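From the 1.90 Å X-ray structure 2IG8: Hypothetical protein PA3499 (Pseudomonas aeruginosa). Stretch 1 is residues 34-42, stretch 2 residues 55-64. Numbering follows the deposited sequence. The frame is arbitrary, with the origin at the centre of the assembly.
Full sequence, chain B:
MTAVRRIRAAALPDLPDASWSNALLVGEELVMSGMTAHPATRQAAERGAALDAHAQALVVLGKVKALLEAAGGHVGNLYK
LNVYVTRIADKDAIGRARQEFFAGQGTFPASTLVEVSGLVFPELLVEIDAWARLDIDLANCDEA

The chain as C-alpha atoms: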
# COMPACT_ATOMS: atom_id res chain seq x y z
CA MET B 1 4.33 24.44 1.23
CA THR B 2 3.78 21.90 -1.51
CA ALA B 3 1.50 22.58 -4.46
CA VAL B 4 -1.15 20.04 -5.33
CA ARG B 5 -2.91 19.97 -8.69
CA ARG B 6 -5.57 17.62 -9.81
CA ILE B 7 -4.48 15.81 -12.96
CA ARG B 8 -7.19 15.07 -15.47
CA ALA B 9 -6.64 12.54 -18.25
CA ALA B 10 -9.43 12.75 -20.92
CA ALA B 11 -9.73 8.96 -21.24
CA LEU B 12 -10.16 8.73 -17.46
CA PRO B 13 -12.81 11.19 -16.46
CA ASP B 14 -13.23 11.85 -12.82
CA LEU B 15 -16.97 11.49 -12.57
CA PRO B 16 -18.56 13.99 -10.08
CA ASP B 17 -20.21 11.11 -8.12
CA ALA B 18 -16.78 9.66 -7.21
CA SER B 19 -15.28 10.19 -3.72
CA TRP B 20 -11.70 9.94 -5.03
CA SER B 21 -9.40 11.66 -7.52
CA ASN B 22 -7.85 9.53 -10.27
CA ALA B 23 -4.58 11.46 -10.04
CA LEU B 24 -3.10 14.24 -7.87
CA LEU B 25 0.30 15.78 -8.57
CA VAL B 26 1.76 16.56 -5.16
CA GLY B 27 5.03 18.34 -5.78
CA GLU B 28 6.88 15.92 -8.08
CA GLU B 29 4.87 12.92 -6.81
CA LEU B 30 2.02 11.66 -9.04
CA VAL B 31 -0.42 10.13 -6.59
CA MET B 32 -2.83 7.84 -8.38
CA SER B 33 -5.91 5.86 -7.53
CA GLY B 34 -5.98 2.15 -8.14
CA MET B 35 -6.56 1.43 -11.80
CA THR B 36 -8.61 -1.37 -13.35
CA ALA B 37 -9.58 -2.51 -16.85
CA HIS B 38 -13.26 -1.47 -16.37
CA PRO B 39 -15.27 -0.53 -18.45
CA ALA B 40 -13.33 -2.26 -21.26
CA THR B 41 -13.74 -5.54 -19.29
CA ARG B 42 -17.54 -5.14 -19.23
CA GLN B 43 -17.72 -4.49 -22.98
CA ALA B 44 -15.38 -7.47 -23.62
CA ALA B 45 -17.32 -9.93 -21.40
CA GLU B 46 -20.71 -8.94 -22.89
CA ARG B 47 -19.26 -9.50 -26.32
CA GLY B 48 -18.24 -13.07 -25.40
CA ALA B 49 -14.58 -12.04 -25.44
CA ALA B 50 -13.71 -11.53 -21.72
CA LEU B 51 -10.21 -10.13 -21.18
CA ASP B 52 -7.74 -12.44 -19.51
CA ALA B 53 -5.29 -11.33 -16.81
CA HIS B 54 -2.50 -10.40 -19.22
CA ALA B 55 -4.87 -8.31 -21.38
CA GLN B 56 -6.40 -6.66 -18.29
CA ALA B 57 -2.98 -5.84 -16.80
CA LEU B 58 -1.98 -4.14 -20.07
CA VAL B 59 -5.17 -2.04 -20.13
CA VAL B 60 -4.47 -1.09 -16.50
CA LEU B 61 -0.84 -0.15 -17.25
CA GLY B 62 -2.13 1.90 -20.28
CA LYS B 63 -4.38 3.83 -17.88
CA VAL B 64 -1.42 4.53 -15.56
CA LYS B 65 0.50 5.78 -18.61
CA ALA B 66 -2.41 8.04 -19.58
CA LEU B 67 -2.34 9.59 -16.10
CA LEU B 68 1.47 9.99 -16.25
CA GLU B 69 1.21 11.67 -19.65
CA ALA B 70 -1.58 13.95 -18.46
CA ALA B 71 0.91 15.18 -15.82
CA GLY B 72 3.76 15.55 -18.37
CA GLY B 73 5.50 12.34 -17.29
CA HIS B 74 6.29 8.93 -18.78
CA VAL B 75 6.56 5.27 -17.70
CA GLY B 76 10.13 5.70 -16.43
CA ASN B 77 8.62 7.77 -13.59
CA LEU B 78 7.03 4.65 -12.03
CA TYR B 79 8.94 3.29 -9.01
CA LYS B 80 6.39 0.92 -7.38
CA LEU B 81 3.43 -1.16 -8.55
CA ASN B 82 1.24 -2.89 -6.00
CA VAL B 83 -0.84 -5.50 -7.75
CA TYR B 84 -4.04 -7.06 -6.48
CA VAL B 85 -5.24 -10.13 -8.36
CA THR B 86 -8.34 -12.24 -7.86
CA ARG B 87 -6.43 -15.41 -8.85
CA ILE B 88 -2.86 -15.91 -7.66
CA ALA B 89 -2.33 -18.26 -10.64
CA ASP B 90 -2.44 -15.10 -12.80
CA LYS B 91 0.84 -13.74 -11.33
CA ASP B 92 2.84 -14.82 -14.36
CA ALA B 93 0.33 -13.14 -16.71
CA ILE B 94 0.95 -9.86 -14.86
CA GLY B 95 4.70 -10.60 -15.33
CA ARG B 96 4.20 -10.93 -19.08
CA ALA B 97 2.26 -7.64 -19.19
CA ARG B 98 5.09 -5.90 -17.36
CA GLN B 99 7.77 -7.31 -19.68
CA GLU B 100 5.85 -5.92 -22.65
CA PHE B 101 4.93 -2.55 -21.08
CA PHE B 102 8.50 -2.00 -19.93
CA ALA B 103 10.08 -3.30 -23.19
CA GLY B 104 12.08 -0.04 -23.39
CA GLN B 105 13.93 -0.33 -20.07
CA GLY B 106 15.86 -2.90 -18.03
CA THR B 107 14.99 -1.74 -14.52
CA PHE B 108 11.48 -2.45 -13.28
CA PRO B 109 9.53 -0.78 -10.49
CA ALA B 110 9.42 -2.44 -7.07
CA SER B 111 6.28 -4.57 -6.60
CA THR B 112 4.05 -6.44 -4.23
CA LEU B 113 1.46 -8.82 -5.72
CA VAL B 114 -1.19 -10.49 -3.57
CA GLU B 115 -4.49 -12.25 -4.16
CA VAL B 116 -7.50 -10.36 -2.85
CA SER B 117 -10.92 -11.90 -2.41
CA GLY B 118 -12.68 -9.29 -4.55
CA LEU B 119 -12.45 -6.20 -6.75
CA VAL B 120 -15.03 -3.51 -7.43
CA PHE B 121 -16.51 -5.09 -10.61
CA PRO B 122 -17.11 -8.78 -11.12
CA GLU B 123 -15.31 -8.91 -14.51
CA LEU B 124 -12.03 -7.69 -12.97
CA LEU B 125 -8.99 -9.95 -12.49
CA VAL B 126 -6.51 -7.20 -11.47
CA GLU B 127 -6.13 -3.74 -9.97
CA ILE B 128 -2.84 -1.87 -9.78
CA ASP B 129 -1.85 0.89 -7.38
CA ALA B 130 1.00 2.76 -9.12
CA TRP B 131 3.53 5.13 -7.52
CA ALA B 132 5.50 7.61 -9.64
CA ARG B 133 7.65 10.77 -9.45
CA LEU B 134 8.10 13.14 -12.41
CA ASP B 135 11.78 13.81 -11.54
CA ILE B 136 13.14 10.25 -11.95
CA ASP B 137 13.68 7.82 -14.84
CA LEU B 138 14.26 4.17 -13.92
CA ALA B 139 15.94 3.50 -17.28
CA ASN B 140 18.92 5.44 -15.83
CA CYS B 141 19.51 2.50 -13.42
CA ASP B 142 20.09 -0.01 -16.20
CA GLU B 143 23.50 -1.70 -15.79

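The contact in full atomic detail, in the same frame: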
# COMPACT_ATOMS: atom_id res chain seq x y z
N GLY B 34 -6.09 3.47 -7.57
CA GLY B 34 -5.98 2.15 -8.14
C GLY B 34 -6.69 2.11 -9.47
O GLY B 34 -7.81 2.63 -9.61
N MET B 35 -6.03 1.52 -10.45
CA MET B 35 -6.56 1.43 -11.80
C MET B 35 -6.97 0.00 -12.17
O MET B 35 -6.33 -0.97 -11.77
CB MET B 35 -5.53 1.99 -12.80
CG MET B 35 -5.38 3.54 -12.77
SD MET B 35 -6.80 4.49 -13.38
CE MET B 35 -7.30 5.32 -11.84
N THR B 36 -8.07 -0.10 -12.92
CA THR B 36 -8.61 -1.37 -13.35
C THR B 36 -8.94 -1.29 -14.85
O THR B 36 -8.93 -0.19 -15.45
CB THR B 36 -9.90 -1.74 -12.62
OG1 THR B 36 -10.99 -0.98 -13.16
CG2 THR B 36 -9.80 -1.52 -11.10
N ALA B 37 -9.26 -2.44 -15.44
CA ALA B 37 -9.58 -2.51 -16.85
C ALA B 37 -11.08 -2.28 -17.16
O ALA B 37 -11.51 -2.46 -18.27
CB ALA B 37 -9.06 -3.85 -17.46
N HIS B 38 -11.86 -1.86 -16.17
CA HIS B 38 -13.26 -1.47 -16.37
C HIS B 38 -13.28 -0.03 -16.93
O HIS B 38 -12.54 0.82 -16.45
CB HIS B 38 -14.00 -1.52 -15.03
CG HIS B 38 -15.47 -1.21 -15.13
ND1 HIS B 38 -15.98 0.03 -14.82
CD2 HIS B 38 -16.52 -1.97 -15.51
CE1 HIS B 38 -17.29 0.02 -15.01
NE2 HIS B 38 -17.64 -1.17 -15.44
N PRO B 39 -14.18 0.28 -17.86
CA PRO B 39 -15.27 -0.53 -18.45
C PRO B 39 -14.97 -1.41 -19.65
O PRO B 39 -15.87 -2.11 -20.10
CB PRO B 39 -16.31 0.54 -18.82
CG PRO B 39 -15.48 1.73 -19.21
CD PRO B 39 -14.27 1.70 -18.28
N ALA B 40 -13.72 -1.42 -20.13
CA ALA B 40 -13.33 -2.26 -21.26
C ALA B 40 -13.67 -3.74 -20.99
O ALA B 40 -14.11 -4.45 -21.90
CB ALA B 40 -11.84 -2.09 -21.56
N THR B 41 -13.46 -4.16 -19.74
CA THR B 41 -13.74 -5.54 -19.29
C THR B 41 -15.22 -5.87 -19.41
O THR B 41 -15.58 -7.00 -19.73
CB THR B 41 -13.30 -5.81 -17.86
OG1 THR B 41 -13.68 -4.73 -16.97
CG2 THR B 41 -11.77 -6.01 -17.78
N ARG B 42 -16.09 -4.90 -19.11
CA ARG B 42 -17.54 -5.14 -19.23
C ARG B 42 -17.96 -5.29 -20.68
O ARG B 42 -18.72 -6.22 -21.05
CB ARG B 42 -18.36 -4.04 -18.53
CG ARG B 42 -19.85 -4.27 -18.66
CD ARG B 42 -20.64 -3.68 -17.50
NE ARG B 42 -20.23 -4.32 -16.25
CZ ARG B 42 -20.47 -3.85 -15.03
NH1 ARG B 42 -21.16 -2.71 -14.85
NH2 ARG B 42 -20.03 -4.52 -13.97
N ALA B 55 -4.21 -9.40 -20.68
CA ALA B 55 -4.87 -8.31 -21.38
C ALA B 55 -5.35 -7.20 -20.40
O ALA B 55 -5.16 -5.99 -20.66
CB ALA B 55 -6.02 -8.83 -22.29
N GLN B 56 -5.95 -7.61 -19.28
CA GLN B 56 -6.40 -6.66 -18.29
C GLN B 56 -5.22 -5.87 -17.73
O GLN B 56 -5.32 -4.65 -17.57
CB GLN B 56 -7.19 -7.32 -17.17
CG GLN B 56 -8.59 -7.87 -17.58
CD GLN B 56 -9.51 -8.17 -16.43
OE1 GLN B 56 -9.43 -7.55 -15.38
NE2 GLN B 56 -10.45 -9.13 -16.65
N ALA B 57 -4.13 -6.54 -17.41
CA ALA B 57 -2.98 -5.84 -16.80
C ALA B 57 -2.43 -4.80 -17.77
O ALA B 57 -2.10 -3.69 -17.37
CB ALA B 57 -1.91 -6.82 -16.36
N LEU B 58 -2.41 -5.11 -19.05
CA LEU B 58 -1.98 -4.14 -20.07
C LEU B 58 -2.91 -2.92 -20.20
O LEU B 58 -2.44 -1.80 -20.41
CB LEU B 58 -1.81 -4.81 -21.42
CG LEU B 58 -0.58 -5.71 -21.66
CD1 LEU B 58 -0.67 -6.40 -23.01
CD2 LEU B 58 0.71 -4.92 -21.50
N VAL B 59 -4.22 -3.14 -20.16
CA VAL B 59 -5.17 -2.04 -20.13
C VAL B 59 -4.93 -1.16 -18.91
O VAL B 59 -4.91 0.07 -19.03
CB VAL B 59 -6.65 -2.53 -20.17
CG1 VAL B 59 -7.63 -1.39 -19.80
CG2 VAL B 59 -6.97 -3.18 -21.54
N VAL B 60 -4.73 -1.79 -17.75
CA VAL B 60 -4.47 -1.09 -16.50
C VAL B 60 -3.20 -0.25 -16.61
O VAL B 60 -3.23 0.94 -16.33
CB VAL B 60 -4.37 -2.05 -15.28
CG1 VAL B 60 -3.79 -1.33 -14.02
CG2 VAL B 60 -5.75 -2.62 -14.96
N LEU B 61 -2.10 -0.88 -17.06
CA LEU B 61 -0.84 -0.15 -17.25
C LEU B 61 -0.99 1.00 -18.28
O LEU B 61 -0.44 2.08 -18.07
CB LEU B 61 0.32 -1.11 -17.60
CG LEU B 61 0.72 -2.08 -16.47
CD1 LEU B 61 1.63 -3.22 -16.98
CD2 LEU B 61 1.38 -1.31 -15.27
N GLY B 62 -1.77 0.80 -19.35
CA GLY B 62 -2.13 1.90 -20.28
C GLY B 62 -2.84 3.07 -19.61
O GLY B 62 -2.60 4.23 -19.95
N LYS B 63 -3.72 2.78 -18.65
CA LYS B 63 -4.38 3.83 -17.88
C LYS B 63 -3.37 4.63 -17.02
O LYS B 63 -3.37 5.86 -17.04
CB LYS B 63 -5.51 3.26 -17.03
CG LYS B 63 -6.69 2.81 -17.88
CD LYS B 63 -7.90 2.39 -17.04
CE LYS B 63 -9.03 1.96 -17.97
NZ LYS B 63 -10.17 1.55 -17.21
N VAL B 64 -2.52 3.90 -16.31
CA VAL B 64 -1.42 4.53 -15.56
C VAL B 64 -0.60 5.45 -16.47
O VAL B 64 -0.31 6.59 -16.11
CB VAL B 64 -0.54 3.46 -14.89
CG1 VAL B 64 0.72 4.10 -14.27
CG2 VAL B 64 -1.38 2.69 -13.85
O HOH W 1 -8.57 -4.97 -14.43
O HOH W 2 -11.52 0.71 -19.77

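The apolar part of this contact sets Met35 and Ala37 against three valines of the helix 55-64, Val59, Val60 and Val64. Thr36 and Val60 mark the close approach of the backbones, with their CA atoms 5.2 Å apart, and a valine suits so narrow a gap because its methyls branch at CB and fill space close to the helix. CG1 of Val60 packs against CB of Met35 at 3.9 Å, while its CG2 lies 3.5 Å from the backbone N of Ala37. Met35 starts toward the helix, but its end leads away; on the way, its CG comes within 4.2 Å of CG2 of Val64. One turn before Lys63, Val59 receives Ala37, whose CB sits 3.7 Å from Val59 CG1 and 4.0 Å from CB of Gln56. Alanine's single methyl fits here, close to the helix backbone: it is 3.8 Å from O of Gln56.

A mixed contact lies nearby, where CG2 of Thr41 touches the amide group of Gln56, 3.4 Å from CD.

The polar part centres on Lys63. Its side chain is nearly fully extended, with chi2 to chi4 all t, and this reach carries the ammonium group to the backbone of stretch 1. There NZ donates a hydrogen bond to O of Thr36 at 2.8 Å and lies 2.6 Å from O of His38. A lysine suits a place where carbonyl oxygens converge, since its charged group can donate in several directions.

Two waters complete the contact. Water 1 accepts from N of Ala37 (2.8 Å) and donates to OE1 of Gln56 (2.9 Å), so the long glutamine side chain serves a backbone amide it does not touch directly. Water 2 accepts from both NZ of Lys63 (3.0 Å) and N of Ala40 (3.1 Å), linking the lysine to the helix that begins at Ala40.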